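Local coordinates for flagellar hook-associated protein 3 (Bacillus cereus, PDB 5ZIY) that probably forms, as a hook-associated junction protein, part of the link between the flagellar hook and the flagellin filament, at residues L42-D53 with N169-T180. Sequence-based numbering, arbitrary orientation.
Sequences LQGVLKSLTRAD and NKQNLDGIINRT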
ATOM      1  N   LEU A  42      -0.322  -3.370   2.115  1.00 17.18           N
ATOM      2  CA  LEU A  42       0.845  -3.104   2.963  1.00 16.98           C
ATOM      3  C   LEU A  42       1.035  -4.139   4.061  1.00 17.69           C
ATOM      4  O   LEU A  42       2.194  -4.531   4.336  1.00 18.40           O
ATOM      5  CB  LEU A  42       0.792  -1.675   3.556  1.00 17.15           C
ATOM      6  CG  LEU A  42       1.045  -0.606   2.488  1.00 17.26           C
ATOM      7  CD1 LEU A  42       0.485   0.716   2.951  1.00 17.58           C
ATOM      8  CD2 LEU A  42       2.586  -0.465   2.074  1.00 18.39           C
ATOM      9  N   GLN A  43      -0.066  -4.586   4.671  1.00 18.28           N
ATOM     10  CA  GLN A  43       0.003  -5.613   5.727  1.00 20.86           C
ATOM     11  C   GLN A  43       0.436  -6.958   5.119  1.00 21.02           C
ATOM     12  O   GLN A  43       1.194  -7.704   5.715  1.00 22.70           O
ATOM     13  CB  GLN A  43      -1.299  -5.738   6.549  1.00 23.67           C
ATOM     14  CG  GLN A  43      -1.847  -4.399   7.146  1.00 25.93           C
ATOM     15  CD  GLN A  43      -1.570  -4.128   8.618  1.00 35.04           C
ATOM     16  OE1 GLN A  43      -2.376  -3.424   9.281  1.00 38.80           O
ATOM     17  NE2 GLN A  43      -0.452  -4.676   9.166  1.00 36.13           N
ATOM     18  N   GLY A  44      -0.003  -7.235   3.902  1.00 19.95           N
ATOM     19  CA  GLY A  44       0.382  -8.412   3.210  1.00 20.26           C
ATOM     20  C   GLY A  44       1.876  -8.387   2.904  1.00 19.65           C
ATOM     21  O   GLY A  44       2.521  -9.428   3.001  1.00 20.70           O
ATOM     22  N   VAL A  45       2.418  -7.215   2.541  1.00 18.49           N
ATOM     23  CA  VAL A  45       3.856  -7.065   2.353  1.00 18.64           C
ATOM     24  C   VAL A  45       4.609  -7.225   3.683  1.00 19.57           C
ATOM     25  O   VAL A  45       5.577  -7.949   3.731  1.00 20.31           O
ATOM     26  CB  VAL A  45       4.231  -5.741   1.662  1.00 18.29           C
ATOM     27  CG1 VAL A  45       5.794  -5.627   1.480  1.00 19.39           C
ATOM     28  CG2 VAL A  45       3.509  -5.607   0.238  1.00 18.16           C
ATOM     29  N   LEU A  46       4.141  -6.582   4.760  1.00 20.36           N
ATOM     30  CA  LEU A  46       4.765  -6.688   6.083  1.00 23.14           C
ATOM     31  C   LEU A  46       4.909  -8.154   6.505  1.00 24.89           C
ATOM     32  O   LEU A  46       5.937  -8.570   6.980  1.00 26.74           O
ATOM     33  CB  LEU A  46       3.940  -5.930   7.108  1.00 24.98           C
ATOM     34  CG  LEU A  46       4.529  -5.508   8.476  1.00 29.77           C
ATOM     35  CD1 LEU A  46       3.738  -4.298   9.046  1.00 32.85           C
ATOM     36  CD2 LEU A  46       4.467  -6.607   9.489  1.00 31.46           C
ATOM     37  N   LYS A  47       3.858  -8.929   6.297  1.00 24.87           N
ATOM     38  CA  LYS A  47       3.819 -10.358   6.627  1.00 26.54           C
ATOM     39  C   LYS A  47       4.832 -11.127   5.781  1.00 25.13           C
ATOM     40  O   LYS A  47       5.545 -12.006   6.288  1.00 26.17           O
ATOM     41  CB  LYS A  47       2.406 -10.871   6.300  1.00 27.63           C
ATOM     42  CG  LYS A  47       1.802 -11.832   7.210  1.00 33.81           C
ATOM     43  CD  LYS A  47       0.269 -11.643   7.209  1.00 38.24           C
ATOM     44  CE  LYS A  47      -0.441 -12.882   7.740  1.00 43.94           C
ATOM     45  NZ  LYS A  47      -1.913 -12.761   7.556  1.00 47.11           N
ATOM     46  N   SER A  48       4.892 -10.804   4.475  1.00 22.83           N
ATOM     47  CA  SER A  48       5.856 -11.441   3.609  1.00 22.91           C
ATOM     48  C   SER A  48       7.328 -11.160   4.035  1.00 23.12           C
ATOM     49  O   SER A  48       8.190 -12.049   4.046  1.00 24.13           O
ATOM     50  CB  SER A  48       5.629 -10.996   2.152  1.00 22.61           C
ATOM     51  OG  SER A  48       4.364 -11.474   1.704  1.00 24.76           O
ATOM     52  N   LEU A  49       7.624  -9.918   4.382  1.00 22.65           N
ATOM     53  CA  LEU A  49       9.012  -9.547   4.678  1.00 23.61           C
ATOM     54  C   LEU A  49       9.420 -10.146   6.014  1.00 25.52           C
ATOM     55  O   LEU A  49      10.546 -10.588   6.189  1.00 26.73           O
ATOM     56  CB  LEU A  49       9.228  -8.029   4.632  1.00 23.64           C
ATOM     57  CG  LEU A  49       9.007  -7.436   3.243  1.00 22.57           C
ATOM     58  CD1 LEU A  49       9.388  -5.936   3.277  1.00 23.55           C
ATOM     59  CD2 LEU A  49       9.808  -8.176   2.128  1.00 23.07           C
ATOM     60  N   THR A  50       8.465 -10.181   6.937  1.00 26.27           N
ATOM     61  CA  THR A  50       8.619 -10.857   8.212  1.00 28.96           C
ATOM     62  C   THR A  50       9.025 -12.299   8.003  1.00 29.62           C
ATOM     63  O   THR A  50       9.985 -12.762   8.594  1.00 31.49           O
ATOM     64  CB  THR A  50       7.296 -10.794   9.036  1.00 30.22           C
ATOM     65  OG1 THR A  50       7.070  -9.441   9.434  1.00 30.36           O
ATOM     66  CG2 THR A  50       7.366 -11.702  10.278  1.00 34.00           C
ATOM     67  N   ARG A  51       8.303 -13.004   7.145  1.00 28.56           N
ATOM     68  CA  ARG A  51       8.628 -14.398   6.849  1.00 29.71           C
ATOM     69  C   ARG A  51       9.987 -14.523   6.161  1.00 29.04           C
ATOM     70  O   ARG A  51      10.734 -15.432   6.446  1.00 30.60           O
ATOM     71  CB  ARG A  51       7.511 -15.035   6.017  1.00 30.27           C
ATOM     72  CG  ARG A  51       7.754 -16.482   5.564  1.00 34.25           C
ATOM     73  CD  ARG A  51       7.621 -17.491   6.658  1.00 39.67           C
ATOM     74  NE  ARG A  51       7.811 -18.857   6.158  1.00 43.83           N
ATOM     75  CZ  ARG A  51       8.187 -19.892   6.906  1.00 48.36           C
ATOM     76  NH1 ARG A  51       8.421 -19.727   8.203  1.00 51.56           N
ATOM     77  NH2 ARG A  51       8.356 -21.092   6.357  1.00 50.43           N
ATOM     78  N   ALA A  52      10.297 -13.581   5.273  1.00 27.20           N
ATOM     79  CA  ALA A  52      11.604 -13.540   4.579  1.00 27.22           C
ATOM     80  C   ALA A  52      12.726 -13.396   5.576  1.00 28.80           C
ATOM     81  O   ALA A  52      13.739 -14.088   5.449  1.00 29.86           O
ATOM     82  CB  ALA A  52      11.664 -12.386   3.552  1.00 25.98           C
ATOM     83  N   ASP A  53      12.552 -12.481   6.537  1.00 29.43           N
ATOM     84  CA  ASP A  53      13.507 -12.283   7.651  1.00 32.02           C
ATOM     85  C   ASP A  53      13.727 -13.589   8.445  1.00 34.03           C
ATOM     86  O   ASP A  53      14.857 -14.004   8.682  1.00 35.70           O
ATOM     87  CB  ASP A  53      12.980 -11.191   8.607  1.00 33.21           C
ATOM     88  CG  ASP A  53      13.847 -11.001   9.845  1.00 38.65           C
ATOM     89  OD1 ASP A  53      14.937 -10.424   9.686  1.00 43.35           O
ATOM     90  OD2 ASP A  53      13.442 -11.383  10.993  1.00 43.73           O
ATOM     91  N   ASN A 169      16.714  -6.017   4.212  1.00 27.45           N
ATOM     92  CA  ASN A 169      15.294  -6.354   4.384  1.00 26.27           C
ATOM     93  C   ASN A 169      14.698  -5.714   5.638  1.00 27.53           C
ATOM     94  O   ASN A 169      13.518  -5.336   5.625  1.00 26.82           O
ATOM     95  CB  ASN A 169      15.060  -7.876   4.373  1.00 27.02           C
ATOM     96  CG  ASN A 169      13.581  -8.241   4.468  1.00 27.18           C
ATOM     97  OD1 ASN A 169      12.817  -7.935   3.557  1.00 28.50           O
ATOM     98  ND2 ASN A 169      13.179  -8.901   5.546  1.00 29.00           N
ATOM     99  N   LYS A 170      15.478  -5.595   6.712  1.00 30.61           N
ATOM    100  CA  LYS A 170      14.979  -4.929   7.917  1.00 33.17           C
ATOM    101  C   LYS A 170      14.664  -3.448   7.635  1.00 32.12           C
ATOM    102  O   LYS A 170      13.604  -2.968   8.000  1.00 31.41           O
ATOM    103  CB  LYS A 170      15.956  -5.044   9.105  1.00 38.32           C
ATOM    104  CG  LYS A 170      16.022  -6.428   9.761  1.00 42.36           C
ATOM    105  CD  LYS A 170      16.698  -6.377  11.138  1.00 49.95           C
ATOM    106  CE  LYS A 170      16.568  -7.693  11.929  1.00 55.01           C
ATOM    107  NZ  LYS A 170      17.793  -8.523  11.821  1.00 58.02           N
ATOM    108  N   GLN A 171      15.583  -2.734   6.997  1.00 32.50           N
ATOM    109  CA  GLN A 171      15.349  -1.332   6.590  1.00 32.96           C
ATOM    110  C   GLN A 171      14.202  -1.165   5.605  1.00 28.62           C
ATOM    111  O   GLN A 171      13.431  -0.216   5.705  1.00 28.66           O
ATOM    112  CB  GLN A 171      16.614  -0.727   6.000  1.00 35.38           C
ATOM    113  CG  GLN A 171      17.695  -0.513   7.051  1.00 43.65           C
ATOM    114  CD  GLN A 171      18.998  -0.050   6.449  1.00 50.58           C
ATOM    115  OE1 GLN A 171      19.225  -0.202   5.247  1.00 52.83           O
ATOM    116  NE2 GLN A 171      19.875   0.511   7.283  1.00 57.28           N
ATOM    117  N   ASN A 172      14.062  -2.095   4.669  1.00 25.81           N
ATOM    118  CA  ASN A 172      12.912  -2.070   3.761  1.00 23.11           C
ATOM    119  C   ASN A 172      11.595  -2.240   4.504  1.00 22.40           C
ATOM    120  O   ASN A 172      10.660  -1.492   4.282  1.00 21.41           O
ATOM    121  CB  ASN A 172      13.036  -3.158   2.711  1.00 21.95           C
ATOM    122  CG  ASN A 172      14.233  -2.978   1.805  1.00 22.75           C
ATOM    123  OD1 ASN A 172      14.742  -1.874   1.629  1.00 23.99           O
ATOM    124  ND2 ASN A 172      14.669  -4.083   1.193  1.00 22.59           N
ATOM    125  N   LEU A 173      11.556  -3.203   5.421  1.00 24.32           N
ATOM    126  CA  LEU A 173      10.372  -3.483   6.225  1.00 25.86           C
ATOM    127  C   LEU A 173       9.966  -2.262   7.077  1.00 27.64           C
ATOM    128  O   LEU A 173       8.770  -1.942   7.176  1.00 26.80           O
ATOM    129  CB  LEU A 173      10.643  -4.685   7.126  1.00 28.57           C
ATOM    130  CG  LEU A 173       9.564  -5.161   8.083  1.00 31.95           C
ATOM    131  CD1 LEU A 173       8.255  -5.293   7.349  1.00 31.53           C
ATOM    132  CD2 LEU A 173       9.982  -6.471   8.721  1.00 35.10           C
ATOM    133  N   ASP A 174      10.950  -1.580   7.661  1.00 29.78           N
ATOM    134  CA  ASP A 174      10.678  -0.347   8.419  1.00 32.05           C
ATOM    135  C   ASP A 174      10.045   0.708   7.511  1.00 28.79           C
ATOM    136  O   ASP A 174       9.194   1.476   7.916  1.00 29.94           O
ATOM    137  CB  ASP A 174      11.968   0.242   8.992  1.00 36.44           C
ATOM    138  CG  ASP A 174      12.604  -0.631  10.063  1.00 42.80           C
ATOM    139  OD1 ASP A 174      11.908  -1.497  10.644  1.00 47.60           O
ATOM    140  OD2 ASP A 174      13.816  -0.430  10.334  1.00 48.94           O
ATOM    141  N   GLY A 175      10.507   0.787   6.286  1.00 26.78           N
ATOM    142  CA  GLY A 175       9.832   1.606   5.277  1.00 24.94           C
ATOM    143  C   GLY A 175       8.369   1.189   5.072  1.00 21.44           C
ATOM    144  O   GLY A 175       7.507   2.031   4.955  1.00 21.00           O
ATOM    145  N   ILE A 176       8.078  -0.099   5.070  1.00 20.27           N
ATOM    146  CA  ILE A 176       6.688  -0.540   4.844  1.00 18.81           C
ATOM    147  C   ILE A 176       5.848  -0.292   6.104  1.00 19.89           C
ATOM    148  O   ILE A 176       4.678   0.084   6.028  1.00 18.84           O
ATOM    149  CB  ILE A 176       6.608  -2.050   4.532  1.00 18.66           C
ATOM    150  CG1 ILE A 176       7.296  -2.363   3.183  1.00 18.14           C
ATOM    151  CG2 ILE A 176       5.141  -2.545   4.666  1.00 18.52           C
ATOM    152  CD1 ILE A 176       6.632  -1.756   1.932  1.00 17.45           C
ATOM    153  N   ILE A 177       6.446  -0.506   7.261  1.00 21.92           N
ATOM    154  CA  ILE A 177       5.722  -0.230   8.525  1.00 24.04           C
ATOM    155  C   ILE A 177       5.357   1.270   8.633  1.00 24.14           C
ATOM    156  O   ILE A 177       4.241   1.611   8.956  1.00 23.62           O
ATOM    157  CB  ILE A 177       6.526  -0.642   9.743  1.00 27.42           C
ATOM    158  CG1 ILE A 177       6.716  -2.169   9.775  1.00 28.16           C
ATOM    159  CG2 ILE A 177       5.871  -0.110  11.054  1.00 30.42           C
ATOM    160  CD1 ILE A 177       7.750  -2.649  10.847  1.00 32.33           C
ATOM    161  N   ASN A 178       6.317   2.157   8.398  1.00 25.47           N
ATOM    162  CA  ASN A 178       6.025   3.590   8.440  1.00 26.56           C
ATOM    163  C   ASN A 178       4.929   3.962   7.440  1.00 23.64           C
ATOM    164  O   ASN A 178       4.054   4.783   7.753  1.00 23.38           O
ATOM    165  CB  ASN A 178       7.268   4.441   8.181  1.00 29.08           C
ATOM    166  CG  ASN A 178       8.314   4.305   9.283  1.00 35.16           C
ATOM    167  OD1 ASN A 178       7.994   3.921  10.398  1.00 40.48           O
ATOM    168  ND2 ASN A 178       9.578   4.602   8.959  1.00 35.77           N
ATOM    169  N   ARG A 179       4.943   3.386   6.238  1.00 21.57           N
ATOM    170  CA  ARG A 179       3.836   3.710   5.307  1.00 19.66           C
ATOM    171  C   ARG A 179       2.486   3.184   5.824  1.00 19.14           C
ATOM    172  O   ARG A 179       1.432   3.828   5.649  1.00 18.65           O
ATOM    173  CB  ARG A 179       4.089   3.178   3.897  1.00 18.51           C
ATOM    174  CG  ARG A 179       2.996   3.550   2.875  1.00 17.79           C
ATOM    175  CD  ARG A 179       2.905   5.058   2.654  1.00 18.76           C
ATOM    176  NE  ARG A 179       4.127   5.618   2.078  1.00 20.74           N
ATOM    177  CZ  ARG A 179       4.411   5.708   0.769  1.00 21.92           C
ATOM    178  NH1 ARG A 179       3.539   5.264  -0.157  1.00 21.25           N
ATOM    179  NH2 ARG A 179       5.572   6.266   0.374  1.00 24.33           N
ATOM    180  N   THR A 180       2.497   2.002   6.413  1.00 19.70           N
ATOM    181  CA  THR A 180       1.278   1.416   6.923  1.00 20.98           C
ATOM    182  C   THR A 180       0.695   2.362   7.971  1.00 23.05           C
ATOM    183  O   THR A 180      -0.506   2.578   8.011  1.00 23.73           O
ATOM    184  CB  THR A 180       1.551   0.044   7.543  1.00 22.58           C
ATOM    185  OG1 THR A 180       2.074  -0.806   6.522  1.00 22.72           O
ATOM    186  CG2 THR A 180       0.283  -0.573   8.091  1.00 24.68           C
TER
HETATM  187  O   HOH W   1      15.307  -9.135   7.459  1.00 24.01           O
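Asn169 donates a hydrogen bond from ND2 to the backbone O of Leu49 across the contact, at 3.2 Å and an N-H...O angle of 154°. The acceptor lies close to the amide plane of Asn169, but ND2 stands above the carbonyl plane of Leu49. That oxygen also takes the helical bond from Asp53 N, so two donors grip it. With CG anti to the backbone N (chi1 -177°), Asn169 reaches across to the other helix. A water accepts from the same ND2 and donates to Asp53 OD1, its oxygen 2.6 Å from that OD1. ND2 thus has two partners, a carbonyl and a water, which should limit rotation of the amide. Lys170 NZ stays 4.0 Å from Asp53 OD1, too far for a salt bridge.

Ile176 is a knob in a hole formed by Leu42, Val45, Leu46 and Leu49. Its CG2 meets the backbone O of Leu42 at 3.6 Å, while CG1 lies against Val45 CG1 and Leu49 CD1. Beside it, Leu173 CD1 meets Leu46 CG at 3.9 Å, the two side chains crossing at about a right angle. Leu46 CD1 continues outward to Ile177 CG1. At the far end, Thr180 OG1 donates a hydrogen bond back to Ile176 O and abuts Leu42 CB at 3.3 Å.

Helix 137-155 also packs on Leu49, Asn169 and Ile176, and helix 67-87 on Val45. The two segments run antiparallel at 156°, their axes approaching to 9.6 Å at the closest. A single knob-into-hole contact, flanked by leucine and isoleucine packing, joins the two long helices of an antiparallel helical bundle, pairing N-terminal and C-terminal helices as in flagellin-family proteins.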